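Local coordinates for protein dephospho-CoA kinase (Campylobacter jejuni subsp. jejuni serotype O:2, PDB 4ZO4) that probably phosphorylates the 3'-hydroxyl of dephospho-coenzyme A with ATP, the last step of coenzyme A biosynthesis, at residues A[20-25]-A[30-35]; A[26-31]-A[191-196]. All coordinates share one frame; numbering follows the deposited sequence.

Interactions 1 and 2 share one piece of chain, 26-31 following 20-25 and overlapping 30-35: helix 15-27 packs on strand 31-34 in the first, and the turn that joins them meets helix 185-200 in the second. Their centres lie 8 Å apart, and Phe30 and Lys31 belong to both. The two contacts touch directly, Phe21 CZ lying 3.6 Å from Ile196 CG1 and Ala25 CA 3.7 Å from Ile196 CD1, so helix 15-27 sits between the strand and the C-terminal helix. The same helix carries Lys18, Ser19 and Thr20 of the predicted ATP site at its N-terminal end; the side chain of Ile196 is about 9 Å from that of Thr20.

Interaction 1: residues A[20-25]-A[30-35]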
loop_
_atom_site.group_PDB
_atom_site.type_symbol
_atom_site.label_atom_id
_atom_site.label_comp_id
_atom_site.label_asym_id
_atom_site.label_seq_id
_atom_site.Cartn_x
_atom_site.Cartn_y
_atom_site.Cartn_z
ATOM N N THR A 20 -24.194 -20.971 4.325
ATOM C CA THR A 20 -24.814 -22.102 4.984
ATOM C C THR A 20 -25.161 -21.763 6.438
ATOM O O THR A 20 -26.293 -22.007 6.866
ATOM C CB THR A 20 -23.902 -23.333 4.933
ATOM O OG1 THR A 20 -23.926 -23.900 3.616
ATOM C CG2 THR A 20 -24.350 -24.374 5.957
ATOM N N PHE A 21 -24.214 -21.195 7.191
ATOM C CA PHE A 21 -24.494 -20.772 8.566
ATOM C C PHE A 21 -25.645 -19.795 8.611
ATOM O O PHE A 21 -26.353 -19.717 9.614
ATOM C CB PHE A 21 -23.307 -20.109 9.220
ATOM C CG PHE A 21 -23.563 -19.694 10.639
ATOM C CD1 PHE A 21 -23.071 -20.440 11.689
ATOM C CD2 PHE A 21 -24.292 -18.559 10.925
ATOM C CE1 PHE A 21 -23.319 -20.068 12.999
ATOM C CE2 PHE A 21 -24.533 -18.173 12.229
ATOM C CZ PHE A 21 -24.041 -18.925 13.266
ATOM N N ILE A 22 -25.824 -19.052 7.527
ATOM C CA ILE A 22 -26.953 -18.106 7.402
ATOM C C ILE A 22 -28.259 -18.765 6.957
ATOM O O ILE A 22 -29.335 -18.409 7.451
ATOM C CB ILE A 22 -26.577 -16.942 6.464
ATOM C CG1 ILE A 22 -25.525 -16.049 7.161
ATOM C CG2 ILE A 22 -27.811 -16.149 6.032
ATOM C CD1 ILE A 22 -26.038 -15.290 8.373
ATOM N N GLU A 23 -28.175 -19.729 6.043
ATOM C CA GLU A 23 -29.349 -20.488 5.646
ATOM C C GLU A 23 -29.954 -21.181 6.869
ATOM O O GLU A 23 -31.164 -21.152 7.079
ATOM C CB GLU A 23 -28.996 -21.516 4.575
ATOM C CG GLU A 23 -30.083 -22.554 4.351
ATOM C CD GLU A 23 -31.457 -21.918 4.175
ATOM O OE1 GLU A 23 -31.641 -21.164 3.192
ATOM O OE2 GLU A 23 -32.353 -22.164 5.019
ATOM N N ILE A 24 -29.095 -21.783 7.675
ATOM C CA ILE A 24 -29.504 -22.450 8.908
ATOM C C ILE A 24 -29.994 -21.455 9.984
ATOM O O ILE A 24 -30.954 -21.722 10.689
ATOM C CB ILE A 24 -28.345 -23.344 9.424
ATOM C CG1 ILE A 24 -28.146 -24.530 8.452
ATOM C CG2 ILE A 24 -28.592 -23.817 10.848
ATOM C CD1 ILE A 24 -26.748 -25.133 8.425
ATOM N N ALA A 25 -29.353 -20.297 10.106
ATOM C CA ALA A 25 -29.788 -19.304 11.090
ATOM C C ALA A 25 -31.190 -18.754 10.767
ATOM O O ALA A 25 -31.992 -18.482 11.674
ATOM C CB ALA A 25 -28.780 -18.184 11.160
ATOM N N PHE A 30 -33.784 -16.798 13.179
ATOM C CA PHE A 30 -33.036 -15.606 13.614
ATOM C C PHE A 30 -32.801 -14.650 12.457
ATOM O O PHE A 30 -32.647 -15.089 11.316
ATOM C CB PHE A 30 -31.713 -16.002 14.241
ATOM C CG PHE A 30 -31.863 -16.738 15.540
ATOM C CD1 PHE A 30 -31.811 -16.046 16.749
ATOM C CD2 PHE A 30 -32.051 -18.120 15.561
ATOM C CE1 PHE A 30 -31.947 -16.710 17.953
ATOM C CE2 PHE A 30 -32.188 -18.794 16.767
ATOM C CZ PHE A 30 -32.135 -18.086 17.964
ATOM N N LYS A 31 -32.779 -13.352 12.775
ATOM C CA LYS A 31 -32.606 -12.264 11.782
ATOM C C LYS A 31 -31.162 -12.122 11.288
ATOM O O LYS A 31 -30.244 -12.023 12.091
ATOM C CB LYS A 31 -33.002 -10.908 12.398
ATOM C CG LYS A 31 -34.441 -10.793 12.905
ATOM C CD LYS A 31 -35.423 -10.449 11.785
ATOM C CE LYS A 31 -36.652 -9.727 12.311
ATOM N NZ LYS A 31 -37.502 -9.169 11.220
ATOM N N SER A 32 -30.968 -12.072 9.976
ATOM C CA SER A 32 -29.668 -11.686 9.412
ATOM C C SER A 32 -29.782 -10.497 8.479
ATOM O O SER A 32 -30.781 -10.345 7.775
ATOM C CB SER A 32 -29.069 -12.821 8.605
ATOM O OG SER A 32 -29.822 -13.006 7.416
ATOM N N ILE A 33 -28.748 -9.667 8.455
ATOM C CA ILE A 33 -28.590 -8.655 7.378
ATOM C C ILE A 33 -27.343 -8.981 6.575
ATOM O O ILE A 33 -26.394 -9.570 7.093
ATOM C CB ILE A 33 -28.535 -7.208 7.916
ATOM C CG1 ILE A 33 -27.301 -6.984 8.789
ATOM C CG2 ILE A 33 -29.795 -6.908 8.715
ATOM C CD1 ILE A 33 -27.354 -5.705 9.594
ATOM N N SER A 34 -27.353 -8.658 5.299
ATOM C CA SER A 34 -26.158 -8.912 4.464
ATOM C C SER A 34 -25.336 -7.641 4.253
ATOM O O SER A 34 -25.877 -6.607 3.848
ATOM C CB SER A 34 -26.549 -9.503 3.122
ATOM O OG SER A 34 -25.418 -9.610 2.273
ATOM N N ALA A 35 -24.030 -7.725 4.520
ATOM C CA ALA A 35 -23.125 -6.570 4.350
ATOM C C ALA A 35 -22.986 -6.233 2.880
ATOM O O ALA A 35 -23.135 -5.073 2.519
ATOM C CB ALA A 35 -21.762 -6.821 4.973
#
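Ile22 turns CG1 to the side of its backbone N (chi1 -70°), and a second bend at chi2 (-68°) brings CD1 to 3.9 Å from CB of Ser32. Its other branch, CG2, lies 4.0 Å from Ser32 OG, so both branches meet the serine, one at CB and one at OG. The hydroxyl also receives a weak hydrogen bond from Asn26 ND2. At the other end of the contact, Phe30 N donates to Ala25 O at 2.9 Å and 158°, the 6→1 bond of the Schellman motif that ends the helix. It ties the last helical turn to the residue that leads into strand 31-34, and the same oxygen lies at the edge of the Phe30 ring, 3.9 Å from CD2. Helix 15-27, whose first turns hold the predicted ATP-binding residues of this P-loop kinase fold, gives way through a short turn to strand 31-34, an edge strand of the parallel sheet within this chain. Ile22 also touches Phe115 and Glu117 of the adjacent strand 114-117, so it packs across two strands. Lys31 and Ile33 join that strand through backbone hydrogen bonds with Phe115, and Ile33 pairs further with Glu117.

Interaction 2: residues A[26-31]-A[191-196]; sequences NSLGFK and ECVKVI
Leu28 and Ile196 bring the turn after helix 15-27 up to helix 185-200, their CA atoms 8.4 Å apart, and a Schellman motif closes the first helix, with Gly29 at positive phi (91°) and its N bonded to Asn26 O. Leu28 CD1 lies 3.7 Å from Ile196 CG2 and 4.1 Å from Val193 CG1, so one methyl spans residues three apart, neighbours across a helical turn. The leucine crosses Val193 at about a right angle and Ile196 at a slant. With chi1 at -71°, CG2 of Ile196 stands anti to the backbone N and is the branch that meets the turn, taking a second partner in Phe30. That ring approaches obliquely, with CE2 3.7 Å from the methyl and CD2 slightly farther, while the two side chains run past each other in opposite directions. Ile196 also packs on Phe21 and Ile24, and Val193 on Ile24, all from helix 15-27, which extends the apolar contact along that helix. Lys112 serves the turn twice, through a hydrogen bond from NZ to Gly29 O and a cation-pi contact with Phe30. Between the segments there is no hydrogen bond or salt bridge: methyl groups and one aromatic ring make the join, which rests on dispersion and the hydrophobic effect, while polar bonds run within each segment or to outside residues such as Lys112.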
loop_
_atom_site.group_PDB
_atom_site.type_symbol
_atom_site.label_atom_id
_atom_site.label_comp_id
_atom_site.label_asym_id
_atom_site.label_seq_id
_atom_site.Cartn_x
_atom_site.Cartn_y
_atom_site.Cartn_z
ATOM N N ASN A 26 -31.476 -18.582 9.477
ATOM C CA ASN A 26 -32.779 -18.107 9.034
ATOM C C ASN A 26 -33.830 -19.129 9.359
ATOM O O ASN A 26 -34.848 -18.818 9.991
ATOM C CB ASN A 26 -32.804 -17.873 7.522
ATOM C CG ASN A 26 -32.177 -16.552 7.109
ATOM O OD1 ASN A 26 -31.901 -16.346 5.936
ATOM N ND2 ASN A 26 -31.963 -15.653 8.061
ATOM N N SER A 27 -33.582 -20.361 8.928
ATOM C CA SER A 27 -34.566 -21.424 9.121
ATOM C C SER A 27 -34.882 -21.514 10.610
ATOM O O SER A 27 -36.029 -21.442 10.991
ATOM C CB SER A 27 -34.093 -22.740 8.504
ATOM O OG SER A 27 -32.904 -23.208 9.100
ATOM N N LEU A 28 -33.861 -21.547 11.457
ATOM C CA LEU A 28 -34.068 -21.499 12.917
ATOM C C LEU A 28 -34.718 -20.205 13.459
ATOM O O LEU A 28 -34.921 -20.070 14.672
ATOM C CB LEU A 28 -32.740 -21.755 13.634
ATOM C CG LEU A 28 -32.112 -23.148 13.427
ATOM C CD1 LEU A 28 -30.957 -23.331 14.404
ATOM C CD2 LEU A 28 -33.113 -24.303 13.576
ATOM N N GLY A 29 -35.016 -19.264 12.561
ATOM C CA GLY A 29 -35.839 -18.097 12.868
ATOM C C GLY A 29 -35.108 -16.851 13.339
ATOM O O GLY A 29 -35.744 -15.924 13.852
ATOM N N PHE A 30 -33.784 -16.798 13.179
ATOM C CA PHE A 30 -33.036 -15.606 13.614
ATOM C C PHE A 30 -32.801 -14.650 12.457
ATOM O O PHE A 30 -32.647 -15.089 11.316
ATOM C CB PHE A 30 -31.713 -16.002 14.241
ATOM C CG PHE A 30 -31.863 -16.738 15.540
ATOM C CD1 PHE A 30 -31.811 -16.046 16.749
ATOM C CD2 PHE A 30 -32.051 -18.120 15.561
ATOM C CE1 PHE A 30 -31.947 -16.710 17.953
ATOM C CE2 PHE A 30 -32.188 -18.794 16.767
ATOM C CZ PHE A 30 -32.135 -18.086 17.964
ATOM N N LYS A 31 -32.779 -13.352 12.775
ATOM C CA LYS A 31 -32.606 -12.264 11.782
ATOM C C LYS A 31 -31.162 -12.122 11.288
ATOM O O LYS A 31 -30.244 -12.023 12.091
ATOM C CB LYS A 31 -33.002 -10.908 12.398
ATOM C CG LYS A 31 -34.441 -10.793 12.905
ATOM C CD LYS A 31 -35.423 -10.449 11.785
ATOM C CE LYS A 31 -36.652 -9.727 12.311
ATOM N NZ LYS A 31 -37.502 -9.169 11.220
ATOM N N GLU A 191 -22.989 -28.489 13.443
ATOM C CA GLU A 191 -22.213 -27.580 14.288
ATOM C C GLU A 191 -22.847 -26.197 14.321
ATOM O O GLU A 191 -22.939 -25.570 15.378
ATOM C CB GLU A 191 -20.744 -27.503 13.826
ATOM C CG GLU A 191 -19.837 -26.616 14.692
ATOM C CD GLU A 191 -19.734 -27.064 16.146
ATOM O OE1 GLU A 191 -19.573 -28.282 16.377
ATOM O OE2 GLU A 191 -19.795 -26.201 17.063
ATOM N N CYS A 192 -23.296 -25.726 13.170
ATOM C CA CYS A 192 -23.995 -24.458 13.129
ATOM C C CYS A 192 -25.120 -24.455 14.152
ATOM O O CYS A 192 -25.215 -23.542 14.989
ATOM C CB CYS A 192 -24.507 -24.188 11.722
ATOM S SG CYS A 192 -23.132 -23.991 10.555
ATOM N N VAL A 193 -25.927 -25.510 14.120
ATOM C CA VAL A 193 -27.084 -25.611 15.000
ATOM C C VAL A 193 -26.652 -25.627 16.477
ATOM O O VAL A 193 -27.258 -24.950 17.308
ATOM C CB VAL A 193 -27.973 -26.827 14.654
ATOM C CG1 VAL A 193 -29.227 -26.835 15.525
ATOM C CG2 VAL A 193 -28.374 -26.796 13.185
ATOM N N LYS A 194 -25.593 -26.362 16.803
ATOM C CA LYS A 194 -25.074 -26.357 18.179
ATOM C C LYS A 194 -24.708 -24.932 18.650
ATOM O O LYS A 194 -25.058 -24.537 19.759
ATOM C CB LYS A 194 -23.871 -27.300 18.303
ATOM C CG LYS A 194 -23.180 -27.323 19.666
ATOM C CD LYS A 194 -21.838 -28.053 19.593
ATOM C CE LYS A 194 -20.964 -27.840 20.832
ATOM N NZ LYS A 194 -19.506 -28.139 20.585
ATOM N N VAL A 195 -24.025 -24.159 17.807
ATOM C CA VAL A 195 -23.634 -22.784 18.163
ATOM C C VAL A 195 -24.854 -21.871 18.221
ATOM O O VAL A 195 -25.041 -21.156 19.199
ATOM C CB VAL A 195 -22.572 -22.209 17.180
ATOM C CG1 VAL A 195 -22.549 -20.684 17.195
ATOM C CG2 VAL A 195 -21.181 -22.751 17.522
ATOM N N ILE A 196 -25.677 -21.892 17.178
ATOM C CA ILE A 196 -26.867 -21.062 17.156
ATOM C C ILE A 196 -27.780 -21.317 18.342
ATOM O O ILE A 196 -28.364 -20.385 18.876
ATOM C CB ILE A 196 -27.672 -21.253 15.875
ATOM C CG1 ILE A 196 -26.918 -20.626 14.689
ATOM C CG2 ILE A 196 -29.042 -20.594 16.024
ATOM C CD1 ILE A 196 -27.378 -21.083 13.311
#